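Local coordinates for putative oxidoreductase FAD-binding subunit (Sulfolobus tokodaii, PDB 4ZOH), which binds FAD and probably serves as the flavoprotein subunit that passes electrons in a molybdenum-containing oxidoreductase of the CO dehydrogenase family, at residues 112-117 / 184-189. Sequence-based numbering, arbitrary orientation.
With FAD (flavin-adenine dinucleotide), chain H.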
loop_
_atom_site.group_PDB
_atom_site.type_symbol
_atom_site.label_atom_id
_atom_site.label_comp_id
_atom_site.label_asym_id
_atom_site.label_seq_id
_atom_site.Cartn_x
_atom_site.Cartn_y
_atom_site.Cartn_z
ATOM N N HIS B 112 -39.840 -15.196 -12.661
ATOM C CA HIS B 112 -39.094 -14.324 -13.556
ATOM C C HIS B 112 -39.524 -14.438 -15.020
ATOM O O HIS B 112 -39.635 -13.411 -15.706
ATOM C CB HIS B 112 -37.579 -14.599 -13.376
ATOM C CG HIS B 112 -36.711 -13.812 -14.305
ATOM N ND1 HIS B 112 -36.659 -12.429 -14.284
ATOM C CD2 HIS B 112 -35.830 -14.216 -15.255
ATOM C CE1 HIS B 112 -35.811 -12.020 -15.211
ATOM N NE2 HIS B 112 -35.277 -13.083 -15.798
ATOM N N LEU B 113 -39.733 -15.679 -15.501
ATOM C CA LEU B 113 -40.279 -15.950 -16.869
ATOM C C LEU B 113 -39.457 -15.500 -18.062
ATOM O O LEU B 113 -39.994 -14.967 -19.049
ATOM C CB LEU B 113 -41.712 -15.454 -17.051
ATOM C CG LEU B 113 -42.803 -16.271 -16.365
ATOM C CD1 LEU B 113 -44.133 -15.699 -16.844
ATOM C CD2 LEU B 113 -42.722 -17.773 -16.692
ATOM N N ASP B 114 -38.154 -15.740 -17.994
ATOM C CA ASP B 114 -37.356 -15.580 -19.192
ATOM C C ASP B 114 -37.849 -16.588 -20.254
ATOM O O ASP B 114 -37.927 -17.772 -19.970
ATOM C CB ASP B 114 -35.883 -15.820 -18.890
ATOM C CG ASP B 114 -35.008 -15.453 -20.033
ATOM O OD1 ASP B 114 -35.071 -16.076 -21.140
ATOM O OD2 ASP B 114 -34.257 -14.512 -19.816
ATOM N N PRO B 115 -38.142 -16.118 -21.474
ATOM C CA PRO B 115 -38.674 -17.030 -22.493
ATOM C C PRO B 115 -37.665 -18.071 -23.001
ATOM O O PRO B 115 -38.026 -18.911 -23.859
ATOM C CB PRO B 115 -39.093 -16.083 -23.633
ATOM C CG PRO B 115 -38.210 -14.905 -23.465
ATOM C CD PRO B 115 -38.029 -14.734 -21.979
ATOM N N SER B 116 -36.425 -18.023 -22.513
ATOM C CA SER B 116 -35.485 -19.116 -22.817
ATOM C C SER B 116 -35.146 -19.970 -21.635
ATOM O O SER B 116 -34.251 -20.767 -21.734
ATOM C CB SER B 116 -34.180 -18.586 -23.403
ATOM O OG SER B 116 -34.494 -17.728 -24.450
ATOM N N ALA B 117 -35.828 -19.804 -20.519
ATOM C CA ALA B 117 -35.643 -20.693 -19.329
ATOM C C ALA B 117 -35.811 -22.169 -19.637
ATOM O O ALA B 117 -36.586 -22.555 -20.542
ATOM C CB ALA B 117 -36.612 -20.314 -18.196
ATOM N N GLY B 184 -23.271 -23.781 -19.797
ATOM C CA GLY B 184 -23.619 -22.633 -19.003
ATOM C C GLY B 184 -24.620 -21.646 -19.595
ATOM O O GLY B 184 -25.250 -20.924 -18.851
ATOM N N ASP B 185 -24.798 -21.619 -20.920
ATOM C CA ASP B 185 -25.689 -20.632 -21.562
ATOM C C ASP B 185 -27.152 -21.019 -21.318
ATOM O O ASP B 185 -27.435 -22.202 -21.023
ATOM C CB ASP B 185 -25.504 -20.637 -23.090
ATOM C CG ASP B 185 -24.131 -20.212 -23.560
ATOM O OD1 ASP B 185 -23.297 -19.703 -22.771
ATOM O OD2 ASP B 185 -23.879 -20.394 -24.787
ATOM N N PHE B 186 -28.067 -20.047 -21.462
ATOM C CA PHE B 186 -29.476 -20.280 -21.656
ATOM C C PHE B 186 -29.724 -21.073 -22.976
ATOM O O PHE B 186 -28.886 -21.100 -23.913
ATOM C CB PHE B 186 -30.157 -18.937 -21.793
ATOM C CG PHE B 186 -30.522 -18.314 -20.473
ATOM C CD1 PHE B 186 -31.761 -18.564 -19.898
ATOM C CD2 PHE B 186 -29.589 -17.488 -19.764
ATOM C CE1 PHE B 186 -32.117 -17.972 -18.680
ATOM C CE2 PHE B 186 -29.954 -16.928 -18.535
ATOM C CZ PHE B 186 -31.212 -17.162 -18.008
ATOM N N ALA B 187 -30.869 -21.716 -23.057
ATOM C CA ALA B 187 -31.251 -22.447 -24.292
ATOM C C ALA B 187 -31.376 -21.576 -25.540
ATOM O O ALA B 187 -32.018 -20.543 -25.472
ATOM C CB ALA B 187 -32.563 -23.180 -24.063
ATOM N N ILE B 188 -30.728 -21.992 -26.635
ATOM C CA ILE B 188 -31.035 -21.498 -27.979
ATOM C C ILE B 188 -32.385 -22.138 -28.395
ATOM O O ILE B 188 -33.283 -21.463 -28.899
ATOM C CB ILE B 188 -29.964 -21.889 -29.032
ATOM C CG1 ILE B 188 -28.635 -21.115 -28.823
ATOM C CG2 ILE B 188 -30.518 -21.632 -30.445
ATOM C CD1 ILE B 188 -27.429 -21.803 -29.395
ATOM N N VAL B 189 -32.498 -23.450 -28.196
ATOM C CA VAL B 189 -33.765 -24.182 -28.308
ATOM C C VAL B 189 -33.812 -25.216 -27.155
ATOM O O VAL B 189 -32.817 -25.870 -26.879
ATOM C CB VAL B 189 -33.880 -24.902 -29.675
ATOM C CG1 VAL B 189 -35.179 -25.696 -29.684
ATOM C CG2 VAL B 189 -33.842 -23.902 -30.862
HETATM P PA FAD H . -34.438 -14.296 -7.970
HETATM O O1A FAD H . -33.391 -13.716 -8.859
HETATM O O2A FAD H . -34.336 -14.217 -6.507
HETATM O O5B FAD H . -35.827 -13.675 -8.327
HETATM C C5B FAD H . -36.231 -13.552 -9.725
HETATM C C4B FAD H . -37.698 -12.850 -9.789
HETATM O O4B FAD H . -38.725 -13.593 -9.018
HETATM C C3B FAD H . -37.610 -11.503 -9.083
HETATM O O3B FAD H . -38.401 -10.571 -9.778
HETATM C C2B FAD H . -38.115 -11.761 -7.644
HETATM O O2B FAD H . -38.663 -10.608 -6.994
HETATM C C1B FAD H . -39.212 -12.742 -7.877
HETATM N N9A FAD H . -39.392 -13.892 -6.999
HETATM C C8A FAD H . -38.480 -14.744 -6.536
HETATM N N7A FAD H . -39.099 -15.720 -5.833
HETATM C C5A FAD H . -40.430 -15.465 -5.872
HETATM C C6A FAD H . -41.570 -16.117 -5.356
HETATM N N6A FAD H . -41.389 -17.245 -4.676
HETATM N N1A FAD H . -42.791 -15.588 -5.561
HETATM C C2A FAD H . -42.973 -14.475 -6.319
HETATM N N3A FAD H . -41.909 -13.834 -6.813
HETATM C C4A FAD H . -40.625 -14.305 -6.613
HETATM N N1 FAD H . -31.967 -20.021 -16.071
HETATM C C2 FAD H . -32.360 -21.007 -16.972
HETATM O O2 FAD H . -33.523 -21.351 -17.003
HETATM N N3 FAD H . -31.458 -21.591 -17.810
HETATM C C4 FAD H . -30.158 -21.209 -17.805
HETATM O O4 FAD H . -29.376 -21.805 -18.553
HETATM C C4X FAD H . -29.749 -20.188 -16.921
HETATM N N5 FAD H . -28.427 -19.802 -16.909
HETATM C C5X FAD H . -28.034 -18.751 -16.026
HETATM C C6 FAD H . -26.710 -18.327 -16.069
HETATM C C7 FAD H . -26.274 -17.320 -15.195
HETATM C C7M FAD H . -24.789 -16.908 -15.296
HETATM C C8 FAD H . -27.186 -16.717 -14.304
HETATM C C8M FAD H . -26.788 -15.573 -13.332
HETATM C C9 FAD H . -28.538 -17.109 -14.296
HETATM C C9A FAD H . -28.953 -18.141 -15.143
HETATM N N10 FAD H . -30.297 -18.573 -15.169
HETATM C C10 FAD H . -30.658 -19.601 -16.061
HETATM C "C1'" FAD H . -31.319 -17.992 -14.305
HETATM C "C2'" FAD H . -31.380 -18.718 -12.948
HETATM O "O2'" FAD H . -32.000 -20.004 -13.160
HETATM C "C3'" FAD H . -32.122 -17.893 -11.859
HETATM O "O3'" FAD H . -31.797 -18.527 -10.620
HETATM C "C4'" FAD H . -33.633 -17.882 -12.026
HETATM O "O4'" FAD H . -33.934 -17.440 -13.350
HETATM C "C5'" FAD H . -34.327 -16.958 -11.002
HETATM O "O5'" FAD H . -34.439 -17.739 -9.783
HETATM P P FAD H . -33.890 -17.157 -8.425
HETATM O O1P FAD H . -34.376 -18.039 -7.321
HETATM O O2P FAD H . -32.431 -16.926 -8.511
HETATM O O3P FAD H . -34.724 -15.816 -8.411
HETATM O O HOH W 1 -32.671 -18.096 -26.459
#
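Asp114 and Ser116 meet Phe186 and Ala187 where the FAD-binding part of this molybdopterin dehydrogenase-type flavoprotein faces its C-terminal part, and Phe186 lies flat on the isoalloxazine of FAD. Just ahead of them, at the end of helix 106-112, His112 sets its CB 4.0 Å from C4B of the adenosine ribose of FAD, while its ring comes near the ribityl O4'. Asp114 opens a type I turn and suits that place because its OD1 accepts the N-H of Ser116 at 2.7 Å, through the anti lone pair, in an Asx turn. With CG anti to the backbone N (chi1 -171°), Asp114 CG comes within 4.1 Å of Phe186 CE1, a loose contact, the carboxylate inclined 23° to the ring. Pro115, with its fixed phi, fits the second position of the turn. Ser116 brings its backbone O into the ring plane at the edge, 3.8 Å from Phe186 CD1, where the slightly positive C-H groups suit an oxygen. Its CB packs 3.6 Å from Ala187 O, and its small hydroxyl suits a water-bridged join: one water, 2.7 Å from Ser116 OG, donates to Ala187 O. Ala117, whose small side chain can come close to the flavin, has its CB 3.5 Å from FAD O2. A leucine in place of Phe186 would probably lose the broad face contact, leaving that flavin face less evenly covered and Ser116 O without its aromatic edge. An aromatic residue suits position 186 because one face can spread over the flavin, with C4X 3.5 Å from the ring plane and beneath its centre.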